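Local atomic coordinates of leucine aminopeptidase 2 (Saccharomyces cerevisiae, PDB entry 2XQ0), a protein that removes N-terminal residues from short peptides as a zinc-dependent aminopeptidase, preferring di- and tripeptides, and also shows low epoxide hydrolase activity in vitro. Residues P342-S347 / L396-E401; T327-R332 / A408-F413. All coordinates share one frame; numbering follows the deposited sequence.

Interaction 1 (P342-S347 / L396-E401)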
# COMPACT_ATOMS: atom_id res chain seq x y z
N PRO A 342 -11.09 10.00 19.87
CA PRO A 342 -9.89 9.43 20.51
C PRO A 342 -9.25 8.31 19.69
O PRO A 342 -8.03 8.16 19.71
CB PRO A 342 -10.43 8.89 21.83
CG PRO A 342 -11.58 9.79 22.14
CD PRO A 342 -12.23 10.02 20.80
N THR A 343 -10.08 7.54 18.99
CA THR A 343 -9.60 6.48 18.12
C THR A 343 -8.86 7.06 16.90
O THR A 343 -7.77 6.60 16.55
CB THR A 343 -10.76 5.56 17.68
OG1 THR A 343 -11.34 4.96 18.85
CG2 THR A 343 -10.27 4.44 16.77
N ARG A 344 -9.45 8.07 16.25
CA ARG A 344 -8.77 8.70 15.12
C ARG A 344 -7.41 9.23 15.55
O ARG A 344 -6.40 9.05 14.87
CB ARG A 344 -9.61 9.84 14.52
CG ARG A 344 -8.80 10.70 13.53
CD ARG A 344 -9.70 11.51 12.59
NE ARG A 344 -10.16 12.76 13.19
CZ ARG A 344 -10.02 13.95 12.61
NH1 ARG A 344 -9.43 14.03 11.42
NH2 ARG A 344 -10.45 15.05 13.20
N HIS A 345 -7.39 9.92 16.68
CA HIS A 345 -6.17 10.53 17.18
C HIS A 345 -5.13 9.48 17.59
O HIS A 345 -3.94 9.68 17.39
CB HIS A 345 -6.49 11.46 18.35
CG HIS A 345 -7.11 12.75 17.92
ND1 HIS A 345 -6.54 13.97 18.20
CD2 HIS A 345 -8.21 13.02 17.18
CE1 HIS A 345 -7.28 14.94 17.68
NE2 HIS A 345 -8.29 14.38 17.05
N PHE A 346 -5.58 8.38 18.18
CA PHE A 346 -4.65 7.29 18.52
C PHE A 346 -3.97 6.79 17.24
O PHE A 346 -2.77 6.57 17.20
CB PHE A 346 -5.40 6.14 19.21
CG PHE A 346 -4.51 4.97 19.56
CD1 PHE A 346 -3.62 5.06 20.62
CD2 PHE A 346 -4.56 3.80 18.83
CE1 PHE A 346 -2.79 3.99 20.93
CE2 PHE A 346 -3.75 2.73 19.15
CZ PHE A 346 -2.86 2.82 20.20
N SER A 347 -4.74 6.61 16.19
CA SER A 347 -4.16 6.14 14.93
C SER A 347 -3.11 7.16 14.42
O SER A 347 -2.04 6.76 13.93
CB SER A 347 -5.29 5.89 13.91
OG SER A 347 -4.78 5.66 12.61
N LEU A 396 -0.48 17.41 6.85
CA LEU A 396 -0.82 18.66 6.17
C LEU A 396 -2.33 18.80 6.07
O LEU A 396 -2.89 19.88 6.33
CB LEU A 396 -0.16 18.73 4.79
CG LEU A 396 -0.64 19.87 3.90
CD1 LEU A 396 -0.50 21.19 4.63
CD2 LEU A 396 0.14 19.87 2.59
N LEU A 397 -3.02 17.71 5.73
CA LEU A 397 -4.49 17.78 5.60
C LEU A 397 -5.21 17.99 6.94
O LEU A 397 -6.23 18.68 7.02
CB LEU A 397 -5.02 16.53 4.91
CG LEU A 397 -4.50 16.38 3.48
CD1 LEU A 397 -4.88 15.04 2.90
CD2 LEU A 397 -5.05 17.52 2.63
N PHE A 398 -4.69 17.35 7.99
CA PHE A 398 -5.22 17.52 9.33
C PHE A 398 -5.03 18.98 9.81
O PHE A 398 -5.89 19.53 10.51
CB PHE A 398 -4.55 16.52 10.29
CG PHE A 398 -5.14 16.55 11.68
CD1 PHE A 398 -6.41 16.04 11.92
CD2 PHE A 398 -4.43 17.09 12.74
CE1 PHE A 398 -6.97 16.08 13.20
CE2 PHE A 398 -4.98 17.12 14.03
CZ PHE A 398 -6.25 16.61 14.25
N HIS A 399 -3.90 19.58 9.45
CA HIS A 399 -3.62 20.98 9.76
C HIS A 399 -4.63 21.89 9.07
O HIS A 399 -5.19 22.80 9.69
CB HIS A 399 -2.20 21.33 9.32
CG HIS A 399 -1.81 22.75 9.61
ND1 HIS A 399 -1.79 23.28 10.88
CD2 HIS A 399 -1.44 23.76 8.78
CE1 HIS A 399 -1.42 24.54 10.83
NE2 HIS A 399 -1.20 24.86 9.56
N LEU A 400 -4.87 21.63 7.79
CA LEU A 400 -5.82 22.39 7.00
C LEU A 400 -7.24 22.25 7.55
O LEU A 400 -7.96 23.24 7.67
CB LEU A 400 -5.77 21.91 5.54
CG LEU A 400 -4.50 22.33 4.79
CD1 LEU A 400 -4.52 21.81 3.34
CD2 LEU A 400 -4.30 23.84 4.82
N GLU A 401 -7.65 21.02 7.86
CA GLU A 401 -8.91 20.78 8.54
C GLU A 401 -9.05 21.70 9.75
O GLU A 401 -10.07 22.35 9.93
CB GLU A 401 -8.99 19.31 9.01
CG GLU A 401 -10.25 18.96 9.77
CD GLU A 401 -10.18 17.60 10.46
OE1 GLU A 401 -9.95 16.57 9.77
OE2 GLU A 401 -10.39 17.56 11.70
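R344 lays one face of its guanidinium against the edge of the F398 ring. R344 NH2 comes within 3.6 Å of F398 CE1, and the two planes stand 70° apart. The ring offers its rim here, so this is not a cation-pi stack. The same guanidinium turns its end to E401. R344 NH2 gives a nearly straight bond of 2.9 Å to E401 OE2. R344 NH1 gives one of 3.1 Å to E401 OE1. Each oxygen uses its syn lone pair. The two flat groups are nearly coplanar, 17° apart, as in a classic end-on, two-pronged salt bridge. E401 reaches across with CG anti to its backbone N (chi1 178°) and the chain extended beyond. Beside this pair, the F398 edge points at the face of H345 in an offset edge-to-face pair, with F398 CZ 4.0 Å from H345 CE1. H345 ND1 is tied to the backbone N of I467.

The axes of segments 342-347 and 396-401 come no closer than 13.8 Å, so long side chains bridge the space between them. E341 adds a salt bridge to R344 NE, and E401 OE1 also bonds Y329 OH. A leucine in place of R344 would probably leave the E401 carboxylate without its paired N-H donors and the F398 edge without the flat group beside it. The contact is largely buried and lies away from the annotated sites. With two bonds from R344, E401 is probably held as a carboxylate and fixed in rotation.

Interaction 2 (T327-R332 / A408-F413)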
# COMPACT_ATOMS: atom_id res chain seq x y z
N THR A 327 -5.64 9.44 1.36
CA THR A 327 -6.15 8.14 1.82
C THR A 327 -6.03 7.97 3.33
O THR A 327 -6.98 7.56 3.98
CB THR A 327 -5.49 6.96 1.08
OG1 THR A 327 -5.74 7.10 -0.32
CG2 THR A 327 -6.03 5.60 1.59
N VAL A 328 -4.86 8.28 3.88
CA VAL A 328 -4.64 8.12 5.31
C VAL A 328 -5.58 9.08 6.05
O VAL A 328 -6.16 8.72 7.08
CB VAL A 328 -3.13 8.37 5.71
CG1 VAL A 328 -2.96 8.35 7.24
CG2 VAL A 328 -2.21 7.30 5.08
N TYR A 329 -5.73 10.29 5.51
CA TYR A 329 -6.66 11.28 6.08
C TYR A 329 -8.09 10.73 6.07
O TYR A 329 -8.77 10.66 7.11
CB TYR A 329 -6.57 12.65 5.36
CG TYR A 329 -7.61 13.61 5.89
CD1 TYR A 329 -7.40 14.31 7.08
CD2 TYR A 329 -8.83 13.76 5.25
CE1 TYR A 329 -8.37 15.15 7.59
CE2 TYR A 329 -9.79 14.58 5.76
CZ TYR A 329 -9.56 15.27 6.93
OH TYR A 329 -10.54 16.09 7.44
N LEU A 330 -8.54 10.30 4.90
CA LEU A 330 -9.89 9.75 4.78
C LEU A 330 -10.13 8.50 5.64
O LEU A 330 -11.15 8.39 6.30
CB LEU A 330 -10.23 9.47 3.32
CG LEU A 330 -10.34 10.74 2.47
CD1 LEU A 330 -10.46 10.40 0.97
CD2 LEU A 330 -11.52 11.62 2.94
N GLU A 331 -9.18 7.56 5.64
CA GLU A 331 -9.21 6.36 6.47
C GLU A 331 -9.47 6.73 7.93
O GLU A 331 -10.33 6.15 8.59
CB GLU A 331 -7.85 5.66 6.36
CG GLU A 331 -7.60 4.49 7.32
CD GLU A 331 -6.13 4.05 7.32
OE1 GLU A 331 -5.30 4.62 6.55
OE2 GLU A 331 -5.79 3.12 8.09
N ARG A 332 -8.70 7.69 8.43
CA ARG A 332 -8.83 8.13 9.81
C ARG A 332 -10.15 8.87 10.07
O ARG A 332 -10.68 8.79 11.17
CB ARG A 332 -7.60 8.88 10.29
CG ARG A 332 -6.39 7.95 10.38
CD ARG A 332 -5.13 8.63 10.82
NE ARG A 332 -4.05 7.65 10.85
CZ ARG A 332 -2.77 7.93 10.65
NH1 ARG A 332 -2.38 9.18 10.39
NH2 ARG A 332 -1.89 6.95 10.68
N ALA A 408 -16.56 20.11 9.81
CA ALA A 408 -17.77 20.61 9.19
C ALA A 408 -17.46 21.61 8.09
O ALA A 408 -18.13 21.63 7.05
CB ALA A 408 -18.68 21.24 10.23
N GLU A 409 -16.44 22.43 8.32
CA GLU A 409 -16.02 23.45 7.35
C GLU A 409 -15.22 22.86 6.19
O GLU A 409 -15.19 23.41 5.08
CB GLU A 409 -15.16 24.51 8.05
CG GLU A 409 -15.91 25.34 9.07
CD GLU A 409 -16.95 26.24 8.42
OE1 GLU A 409 -18.13 26.16 8.82
OE2 GLU A 409 -16.60 27.02 7.51
N PHE A 410 -14.56 21.74 6.44
CA PHE A 410 -13.62 21.16 5.49
C PHE A 410 -14.33 20.18 4.56
O PHE A 410 -13.97 20.04 3.39
CB PHE A 410 -12.49 20.48 6.26
CG PHE A 410 -11.27 20.15 5.44
CD1 PHE A 410 -10.64 21.13 4.68
CD2 PHE A 410 -10.74 18.87 5.46
CE1 PHE A 410 -9.51 20.82 3.94
CE2 PHE A 410 -9.61 18.57 4.72
CZ PHE A 410 -9.00 19.55 3.96
N ASP A 411 -15.33 19.49 5.08
CA ASP A 411 -16.00 18.45 4.31
C ASP A 411 -16.60 18.95 2.99
O ASP A 411 -16.59 18.21 1.99
CB ASP A 411 -17.03 17.70 5.16
CG ASP A 411 -16.38 16.74 6.15
OD1 ASP A 411 -15.14 16.79 6.30
OD2 ASP A 411 -17.11 15.92 6.78
N PRO A 412 -17.10 20.19 2.96
CA PRO A 412 -17.57 20.73 1.67
C PRO A 412 -16.45 20.82 0.64
O PRO A 412 -16.67 20.54 -0.54
CB PRO A 412 -18.06 22.12 2.04
CG PRO A 412 -18.50 21.99 3.46
CD PRO A 412 -17.51 21.05 4.08
N PHE A 413 -15.26 21.21 1.08
CA PHE A 413 -14.10 21.22 0.18
C PHE A 413 -13.76 19.80 -0.32
O PHE A 413 -13.51 19.59 -1.50
CB PHE A 413 -12.86 21.81 0.85
CG PHE A 413 -11.60 21.63 0.04
CD1 PHE A 413 -11.40 22.37 -1.12
CD2 PHE A 413 -10.65 20.69 0.41
CE1 PHE A 413 -10.25 22.18 -1.89
CE2 PHE A 413 -9.50 20.50 -0.35
CZ PHE A 413 -9.30 21.26 -1.50
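Y329 and F410 meet ring to ring, with the edge of F410 directed at the face of Y329. The planes are 89° apart and the centroids 5.9 Å, an offset edge-to-face pair. The meeting is made by one side of the F410 ring. Its CD2 sits 3.4 Å from Y329 OH, and its CE2 sits 4.0 Å from Y329 CZ. The hydroxyl oxygen lies near the plane of the F410 ring, at its rim. F410 carries its ring anti to the backbone N (chi1 -165°), which sends it off helix 407-420 toward Y329. Both rings are buried. L397 packs on Y329, while E401, L404 and Y439 touch F410. F410 CD2 packs beside the Y329 hydroxyl oxygen, whose polar partners are E401 and R333.

Helix 321-339 belongs to the zinc peptidase core of the M1 family. It supplies E324, the third protein ligand of the HExxH-x18-E motif, five residues before Y329. The side chain of Y329 is about 9 Å from that of the zinc ligand H301. On the same helix E331 OE1 bonds H301 ND1, a second-shell contact likely to help orient that histidine.

Away from the two rings the contact is loose. The segments bury only 81 Å² between them. D411 OD1 stops 4.8 Å from Y329 OH and forms a salt bridge with R333. A408, E409 and P412 are solvent-exposed. E409 forms a salt bridge with K442, and P412 packs on F438. The helix is kinked at P412 and F413, whose N atoms make no bond to the preceding turn; P412 has no N-H to give.

Following the chain, residues 327-332 come first, on the helix that carries zinc ligand E324. Residues 342-347 lie near the start of the next helix, 341-360. After 48 residues, about half of them helical and none in strands, the chain returns at 396-401, and interaction 1 closes the inner loop. Helix 407-420 follows directly, and its residues 408-413 close interaction 2 outside it. Interaction 1 is thus nested within interaction 2. Their centres are 9 Å apart, and they touch: S347 OG probably bonds R332 NE at 2.8 Å. Together they tie the consecutive helices 321-339 and 341-360 to the consecutive helices 388-403 and 407-420, within the peptidase domain.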